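Local coordinates for hypothetical protein (Bacteroides caccae, PDB 4M8R) that is of unknown function but belongs to the DUF4784 family, joining an N-terminal Ig-like domain to a WD40-like beta-propeller domain, at residues 301-307 / 328-334; 367-372 / 383-387; 393-397 / 411-417. Residue numbers count along the deposited sequence, not the author numbering.

Along the chain, the three contacts follow in series, none nesting in or crossing another. Contact 1 closes the 14-residue connection 311-324 between strands 303-310 and 325-333, the first two of a four-stranded antiparallel sheet. Contact 2 closes the hairpin 368-373/381-387, whose turn is seven residues long and which begins the next such sheet. Packing of Met330 and Tyr332 on Val369, Ile372 and Lys368 links these two sheets, probably successive blades, with Met330 CB 3.8 Å from Ile372 CD1. Contact 3 ties strand 394-399 to the loop 411-417, which packs on strands 118-123 and 128-133. Contacts 2 and 3 share a sheet: Phe386 N lies 2.8 Å from Thr394 O.

Contact 1 of 3, residues 301-307 / 328-334; sequences ADAIIPF and GYMIYYS
Strands 303-307 and 328-333 run antiparallel at 159°, their axes 4.5 Å apart at closest approach. Ala301 CB sits over the face of the Tyr333 ring, 4.0 Å from its centroid (CH-pi). Asp302 and Ala303 both face Tyr332 in a classic beta bulge: Asp302 N and Ala303 N donate to Tyr332 O at 2.9 and 3.3 Å, with Asp302 near phi/psi -89/-17. Asp302 OD2 accepts from Ser334 N at 2.8 Å. Tyr332 N bonds Ala303 O (2.9 Å). Ile304 opposes Ile331, and Ile304 CG2 meets Tyr329 CD1 at 3.4 Å. Ile305 pairs with Met330 (selenomethionine): Ile305 N to Met330 O 3.1 Å, Met330 N to Ile305 O 2.8 Å. Pro306, lacking an NH, occupies a non-hydrogen-bonded position opposite Tyr329. Phe307 (chi1 p) lays its ring over Gly328 CA, 4.1 Å from the centroid, while Phe307 N bonds Gly328 O (2.8 Å) and Gly328 N bonds Phe307 O (3.0 Å). The pair opens the up-and-down meander 303-310, 325-333, 340-348, 355-364, as expected for a WD40-like blade.

Contact 2 of 3, residues 367-372 / 383-387; sequences KKVVSI and TVLFS. With EDO (1,2-ethanediol), chain H.
Strands 368-372 and 383-387 form an antiparallel hairpin whose short segments lie 137° apart in direction, with axes approaching to 4.6 Å; the departure from 180° reflects twist together with the bulge described next. Lys368 and Ser387 make a hydrogen-bonded pair, Lys368 N to Ser387 O 3.3 Å and Ser387 N to Lys368 O 3.0 Å. Val369 then faces Phe386 in a non-hydrogen-bonded pair, CA-CA 4.5 Å. Past this point one residue is inserted: Val370 N donates to Leu385 O at 2.9 Å, whereas Leu385 N donates to Ser371 O at 3.0 Å. This beta bulge has its kink at Val370, phi/psi -117/-13, and the shifted register continues as Ile372 opposite Val384, CA-CA 4.6 Å.

Val369, Ile372, Val384 and Phe386 project from one face. There Val369 (chi1 t) brings CG1 to 3.6 Å from Val384 CG1 and CG2 to 3.4 Å from Phe386 CE1, with Phe386 in the m rotamer. Val369 and Ile372 also pack on Met330 and Ile305 of the preceding sheet, and the Phe386 ring meets Trp405 edge-to-face. Lys368, Ser371, Leu385 and Ser387 point to the other face; beside them Val370 CG2 touches Leu385 CD2 at 3.8 Å. At the strand's end, Ile372 O lies 3.4 Å from O1 of a 1,2-ethanediol, probably from the crystallisation liquor, in a weak hydrogen bond. The chemistry implies two tasks: backbone bonds hold the hairpin together, while apolar Val369 and Ile372, with Lys368 on Tyr332, join this probable blade to the sheet before it, Val384 and Phe386 backing Val369 within their own sheet.

Contact 3 of 3, residues 393-397 / 411-417; sequences RTTSD and LSDMPYN
Two carbonyl oxygens nearly collide here: Arg393 O and Ser412 O lie 2.8 Å apart, both acceptors and therefore not bonded to each other. No backbone-to-backbone hydrogen bond joins the two segments. The setting is the beta-propeller-like domain, where strand 394-397 belongs to one antiparallel sheet and 411-417 is an irregular loop leading to strand 419-422. That strand pairs with strand 118-123, consistent with a propeller ring closed by joining its two ends.

Nearest CA atoms are Thr394 with Ser412 at 5.3 Å and Thr395 with Leu411 at 6.2 Å; Ser412 CA approaches Arg393 O at 3.5 Å in a CA-H...O contact. The loop bends sharply. Met414, a selenomethionine, takes positive phi (36/78), and Pro415 centres an inverse gamma turn, with a weak bond from Tyr416 N to Met414 O at 3.0 Å. Thr395 (chi1 m) points toward the loop: its OG1 is 3.2 Å from Met414 CE and gives a weak bond to Leu411 O at 3.5 Å. Leu411 and Met414 also pack on Leu119 of strand 118-123, and Tyr416 OH bonds Glu130, so the loop bridges two sheets.

Arg393 extends along the loop with chi2 and chi3 both t, passing CD within 3.1 Å of Met414 O. NE makes a weak bond to Tyr416 O at 2.8 Å, and the side chain ends with Arg393 NH2 donating to Asn417 OD1 at 2.6 Å.

Contact 1 of 3, residues 301-307 / 328-334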
# COMPACT_ATOMS: atom_id res chain seq x y z
N ALA A 301 36.00 -26.33 -1.07
CA ALA A 301 36.66 -25.38 -0.18
C ALA A 301 36.57 -25.80 1.29
O ALA A 301 35.95 -26.81 1.62
CB ALA A 301 36.04 -24.00 -0.36
N ASP A 302 37.18 -25.01 2.16
CA ASP A 302 37.23 -25.31 3.60
C ASP A 302 36.04 -24.75 4.37
O ASP A 302 35.80 -25.16 5.50
CB ASP A 302 38.54 -24.81 4.20
CG ASP A 302 39.75 -25.53 3.61
OD1 ASP A 302 39.71 -26.77 3.53
OD2 ASP A 302 40.73 -24.84 3.25
N ALA A 303 35.32 -23.80 3.77
CA ALA A 303 34.02 -23.37 4.28
C ALA A 303 33.26 -22.61 3.20
O ALA A 303 33.86 -21.88 2.40
CB ALA A 303 34.18 -22.49 5.52
N ILE A 304 31.95 -22.83 3.14
CA ILE A 304 31.09 -22.14 2.19
C ILE A 304 29.79 -21.75 2.88
O ILE A 304 29.11 -22.60 3.45
CB ILE A 304 30.77 -23.02 0.96
CG1 ILE A 304 32.06 -23.42 0.24
CG2 ILE A 304 29.85 -22.27 0.00
CD1 ILE A 304 31.83 -24.34 -0.95
N ILE A 305 29.47 -20.46 2.82
CA ILE A 305 28.23 -19.95 3.39
C ILE A 305 27.52 -19.11 2.32
O ILE A 305 28.10 -18.16 1.81
CB ILE A 305 28.50 -19.07 4.62
CG1 ILE A 305 29.38 -19.81 5.63
CG2 ILE A 305 27.19 -18.64 5.27
CD1 ILE A 305 29.86 -18.95 6.78
N PRO A 306 26.27 -19.46 2.00
CA PRO A 306 25.52 -18.62 1.08
C PRO A 306 25.10 -17.30 1.74
O PRO A 306 24.92 -17.25 2.95
CB PRO A 306 24.27 -19.45 0.75
CG PRO A 306 24.50 -20.81 1.33
CD PRO A 306 25.47 -20.62 2.44
N PHE A 307 24.96 -16.25 0.94
CA PHE A 307 24.48 -14.97 1.45
C PHE A 307 23.63 -14.24 0.42
O PHE A 307 23.59 -14.62 -0.75
CB PHE A 307 25.66 -14.08 1.86
CG PHE A 307 26.54 -13.69 0.71
CD1 PHE A 307 26.21 -12.61 -0.10
CD2 PHE A 307 27.70 -14.40 0.43
CE1 PHE A 307 27.02 -12.24 -1.16
CE2 PHE A 307 28.51 -14.03 -0.63
CZ PHE A 307 28.18 -12.96 -1.43
N GLY A 328 25.06 -14.78 -3.41
CA GLY A 328 26.29 -15.49 -3.70
C GLY A 328 26.77 -16.38 -2.58
O GLY A 328 26.02 -16.70 -1.65
N TYR A 329 28.03 -16.79 -2.70
CA TYR A 329 28.67 -17.69 -1.76
C TYR A 329 29.92 -17.03 -1.18
O TYR A 329 30.72 -16.45 -1.92
CB TYR A 329 29.10 -18.96 -2.50
CG TYR A 329 28.00 -19.96 -2.78
CD1 TYR A 329 27.41 -20.69 -1.75
CD2 TYR A 329 27.60 -20.23 -4.09
CE1 TYR A 329 26.43 -21.63 -2.01
CE2 TYR A 329 26.62 -21.17 -4.36
CZ TYR A 329 26.04 -21.86 -3.31
OH TYR A 329 25.06 -22.81 -3.57
N MSE A 330 30.07 -17.12 0.14
CA MSE A 330 31.34 -16.80 0.80
C MSE A 330 32.14 -18.07 0.71
O MSE A 330 31.70 -19.11 1.20
CB MSE A 330 31.14 -16.41 2.26
CG MSE A 330 32.41 -15.83 2.90
SE MSE A 330 33.78 -17.20 3.31
CE MSE A 330 32.74 -18.48 4.41
N ILE A 331 33.33 -18.00 0.10
CA ILE A 331 34.18 -19.18 -0.07
C ILE A 331 35.50 -18.98 0.67
O ILE A 331 36.21 -18.01 0.42
CB ILE A 331 34.44 -19.45 -1.57
CG1 ILE A 331 33.13 -19.87 -2.24
CG2 ILE A 331 35.49 -20.54 -1.75
CD1 ILE A 331 33.16 -19.78 -3.75
N TYR A 332 35.82 -19.92 1.57
CA TYR A 332 37.01 -19.82 2.42
C TYR A 332 37.99 -20.96 2.18
O TYR A 332 37.60 -22.12 2.17
CB TYR A 332 36.60 -19.79 3.90
CG TYR A 332 37.76 -19.96 4.86
CD1 TYR A 332 38.57 -18.88 5.19
CD2 TYR A 332 38.04 -21.20 5.43
CE1 TYR A 332 39.63 -19.03 6.07
CE2 TYR A 332 39.11 -21.36 6.30
CZ TYR A 332 39.90 -20.27 6.62
OH TYR A 332 40.96 -20.43 7.49
N TYR A 333 39.26 -20.61 2.02
CA TYR A 333 40.35 -21.58 1.95
C TYR A 333 41.34 -21.28 3.07
O TYR A 333 41.69 -20.11 3.29
CB TYR A 333 41.07 -21.50 0.60
CG TYR A 333 40.23 -21.92 -0.60
CD1 TYR A 333 40.09 -23.26 -0.93
CD2 TYR A 333 39.59 -20.97 -1.40
CE1 TYR A 333 39.33 -23.65 -2.02
CE2 TYR A 333 38.83 -21.35 -2.49
CZ TYR A 333 38.70 -22.69 -2.80
OH TYR A 333 37.94 -23.07 -3.90
N SER A 334 41.81 -22.31 3.76
CA SER A 334 42.73 -22.13 4.88
C SER A 334 44.17 -21.81 4.44
O SER A 334 44.94 -21.26 5.22
CB SER A 334 42.74 -23.37 5.80
OG SER A 334 41.44 -23.88 5.99

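Contact 2 of 3, residues 367-372 / 383-387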
# COMPACT_ATOMS: atom_id res chain seq x y z
N LYS A 367 41.65 -14.35 7.38
CA LYS A 367 40.45 -14.21 8.22
C LYS A 367 39.39 -15.21 7.76
O LYS A 367 39.15 -15.36 6.57
CB LYS A 367 39.88 -12.79 8.15
CG LYS A 367 40.83 -11.75 8.74
CD LYS A 367 40.16 -10.41 9.00
CE LYS A 367 41.20 -9.41 9.50
NZ LYS A 367 40.60 -8.13 9.95
N LYS A 368 38.78 -15.89 8.73
CA LYS A 368 37.77 -16.91 8.44
C LYS A 368 36.38 -16.44 8.86
O LYS A 368 36.13 -16.17 10.04
CB LYS A 368 38.12 -18.21 9.16
CG LYS A 368 37.22 -19.38 8.79
CD LYS A 368 37.61 -20.66 9.50
CE LYS A 368 36.63 -21.78 9.18
NZ LYS A 368 36.83 -22.97 10.04
N VAL A 369 35.47 -16.36 7.89
CA VAL A 369 34.08 -16.00 8.16
C VAL A 369 33.36 -17.20 8.75
O VAL A 369 33.40 -18.28 8.18
CB VAL A 369 33.34 -15.59 6.87
CG1 VAL A 369 31.86 -15.33 7.15
CG2 VAL A 369 33.97 -14.35 6.24
N VAL A 370 32.71 -17.00 9.90
CA VAL A 370 31.97 -18.08 10.57
C VAL A 370 30.46 -17.84 10.69
O VAL A 370 29.71 -18.76 11.02
CB VAL A 370 32.52 -18.38 11.98
CG1 VAL A 370 33.88 -19.05 11.88
CG2 VAL A 370 32.60 -17.10 12.82
N SER A 371 30.03 -16.61 10.42
CA SER A 371 28.61 -16.30 10.39
C SER A 371 28.37 -15.10 9.48
O SER A 371 29.20 -14.19 9.41
CB SER A 371 28.10 -16.00 11.79
OG SER A 371 26.68 -16.06 11.85
N ILE A 372 27.23 -15.13 8.78
CA ILE A 372 26.76 -13.99 7.98
C ILE A 372 25.29 -13.78 8.28
O ILE A 372 24.53 -14.74 8.40
CB ILE A 372 26.93 -14.24 6.47
CG1 ILE A 372 28.38 -14.63 6.14
CG2 ILE A 372 26.53 -13.00 5.67
CD1 ILE A 372 28.63 -14.85 4.66
N THR A 383 26.27 -8.43 7.46
CA THR A 383 27.02 -8.38 8.69
C THR A 383 27.74 -9.69 8.85
O THR A 383 27.14 -10.76 8.72
CB THR A 383 26.10 -8.13 9.88
OG1 THR A 383 25.41 -6.89 9.67
CG2 THR A 383 26.89 -8.07 11.18
N VAL A 384 29.04 -9.61 9.13
CA VAL A 384 29.91 -10.77 9.07
C VAL A 384 30.69 -10.93 10.37
O VAL A 384 31.10 -9.94 10.97
CB VAL A 384 30.89 -10.64 7.89
CG1 VAL A 384 31.89 -11.78 7.88
CG2 VAL A 384 30.12 -10.58 6.58
N LEU A 385 30.89 -12.18 10.78
CA LEU A 385 31.66 -12.51 11.97
C LEU A 385 32.92 -13.27 11.56
O LEU A 385 32.82 -14.36 10.99
CB LEU A 385 30.81 -13.35 12.92
CG LEU A 385 31.39 -13.65 14.30
CD1 LEU A 385 31.46 -12.39 15.16
CD2 LEU A 385 30.55 -14.71 14.99
N PHE A 386 34.09 -12.70 11.85
CA PHE A 386 35.39 -13.31 11.53
C PHE A 386 36.08 -13.85 12.77
O PHE A 386 35.77 -13.43 13.88
CB PHE A 386 36.36 -12.28 10.95
CG PHE A 386 35.81 -11.51 9.80
CD1 PHE A 386 35.72 -12.10 8.55
CD2 PHE A 386 35.40 -10.20 9.96
CE1 PHE A 386 35.21 -11.39 7.48
CE2 PHE A 386 34.89 -9.48 8.90
CZ PHE A 386 34.79 -10.08 7.65
N SER A 387 37.03 -14.74 12.56
CA SER A 387 38.00 -15.12 13.58
C SER A 387 39.41 -14.99 13.01
O SER A 387 39.59 -15.05 11.79
CB SER A 387 37.76 -16.55 14.07
OG SER A 387 37.74 -17.45 12.98
C1 EDO H . 23.02 -15.50 4.85
O1 EDO H . 22.59 -16.17 6.04
C2 EDO H . 22.47 -14.08 4.88
O2 EDO H . 22.95 -13.31 3.77

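Contact 3 of 3, residues 393-397 / 411-417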
# COMPACT_ATOMS: atom_id res chain seq x y z
N ARG A 393 37.83 -12.40 17.75
CA ARG A 393 36.71 -12.33 16.80
C ARG A 393 36.31 -10.89 16.45
O ARG A 393 36.42 -9.98 17.28
CB ARG A 393 35.50 -13.09 17.36
CG ARG A 393 35.41 -14.51 16.82
CD ARG A 393 34.46 -15.38 17.62
NE ARG A 393 34.24 -16.66 16.96
CZ ARG A 393 35.11 -17.67 16.93
NH1 ARG A 393 36.30 -17.57 17.52
NH2 ARG A 393 34.80 -18.79 16.30
N THR A 394 35.86 -10.70 15.21
CA THR A 394 35.53 -9.38 14.69
C THR A 394 34.15 -9.39 14.02
O THR A 394 33.79 -10.36 13.36
CB THR A 394 36.58 -8.92 13.66
OG1 THR A 394 37.89 -9.07 14.22
CG2 THR A 394 36.37 -7.46 13.25
N THR A 395 33.39 -8.32 14.22
CA THR A 395 32.09 -8.16 13.58
C THR A 395 32.17 -6.96 12.65
O THR A 395 32.59 -5.88 13.07
CB THR A 395 30.99 -7.92 14.62
OG1 THR A 395 31.11 -8.87 15.68
CG2 THR A 395 29.61 -8.04 13.99
N SER A 396 31.76 -7.13 11.40
CA SER A 396 31.91 -6.06 10.41
C SER A 396 30.83 -6.06 9.33
O SER A 396 30.39 -7.12 8.89
CB SER A 396 33.29 -6.15 9.76
OG SER A 396 33.70 -4.89 9.26
N ASP A 397 30.42 -4.87 8.93
CA ASP A 397 29.44 -4.68 7.85
C ASP A 397 30.15 -4.39 6.54
O ASP A 397 31.09 -3.60 6.51
CB ASP A 397 28.49 -3.51 8.16
CG ASP A 397 27.31 -3.90 9.02
OD1 ASP A 397 27.15 -5.09 9.38
OD2 ASP A 397 26.52 -2.99 9.34
N LEU A 411 32.15 -4.72 19.60
CA LEU A 411 31.97 -6.16 19.46
C LEU A 411 33.25 -6.88 19.01
O LEU A 411 33.35 -7.37 17.87
CB LEU A 411 30.82 -6.43 18.47
CG LEU A 411 29.55 -5.58 18.67
CD1 LEU A 411 28.54 -5.93 17.60
CD2 LEU A 411 28.95 -5.75 20.06
N SER A 412 34.22 -6.93 19.91
CA SER A 412 35.48 -7.66 19.69
C SER A 412 35.55 -8.96 20.52
O SER A 412 36.19 -9.92 20.10
CB SER A 412 36.68 -6.77 20.02
OG SER A 412 36.72 -5.65 19.16
N ASP A 413 34.91 -8.97 21.69
CA ASP A 413 34.90 -10.17 22.55
C ASP A 413 34.17 -11.33 21.86
O ASP A 413 34.80 -12.31 21.47
CB ASP A 413 34.33 -9.87 23.96
CG ASP A 413 32.93 -9.25 23.94
OD1 ASP A 413 32.54 -8.63 22.92
OD2 ASP A 413 32.21 -9.39 24.95
N MSE A 414 32.85 -11.19 21.69
CA MSE A 414 32.02 -12.12 20.91
C MSE A 414 32.43 -13.57 21.00
O MSE A 414 33.06 -14.10 20.09
CB MSE A 414 32.04 -11.68 19.44
CG MSE A 414 31.64 -10.21 19.21
SE MSE A 414 29.74 -9.89 19.62
CE MSE A 414 29.06 -10.11 17.79
N PRO A 415 32.06 -14.25 22.11
CA PRO A 415 32.32 -15.69 22.25
C PRO A 415 31.25 -16.54 21.55
O PRO A 415 30.60 -17.39 22.18
CB PRO A 415 32.30 -15.89 23.77
CG PRO A 415 31.33 -14.87 24.25
CD PRO A 415 31.47 -13.68 23.34
N TYR A 416 31.08 -16.32 20.24
CA TYR A 416 30.02 -16.96 19.45
C TYR A 416 30.56 -17.43 18.10
O TYR A 416 31.48 -16.82 17.54
CB TYR A 416 28.88 -15.98 19.15
CG TYR A 416 28.42 -15.11 20.30
CD1 TYR A 416 27.83 -15.67 21.43
CD2 TYR A 416 28.54 -13.73 20.25
CE1 TYR A 416 27.40 -14.88 22.48
CE2 TYR A 416 28.11 -12.93 21.29
CZ TYR A 416 27.54 -13.51 22.41
OH TYR A 416 27.11 -12.73 23.45
N ASN A 417 29.97 -18.51 17.58
CA ASN A 417 30.20 -18.93 16.19
C ASN A 417 29.07 -18.50 15.26
O ASN A 417 29.26 -18.43 14.04
CB ASN A 417 30.37 -20.46 16.10
CG ASN A 417 31.81 -20.90 16.30
OD1 ASN A 417 32.73 -20.32 15.73
ND2 ASN A 417 32.00 -21.95 17.10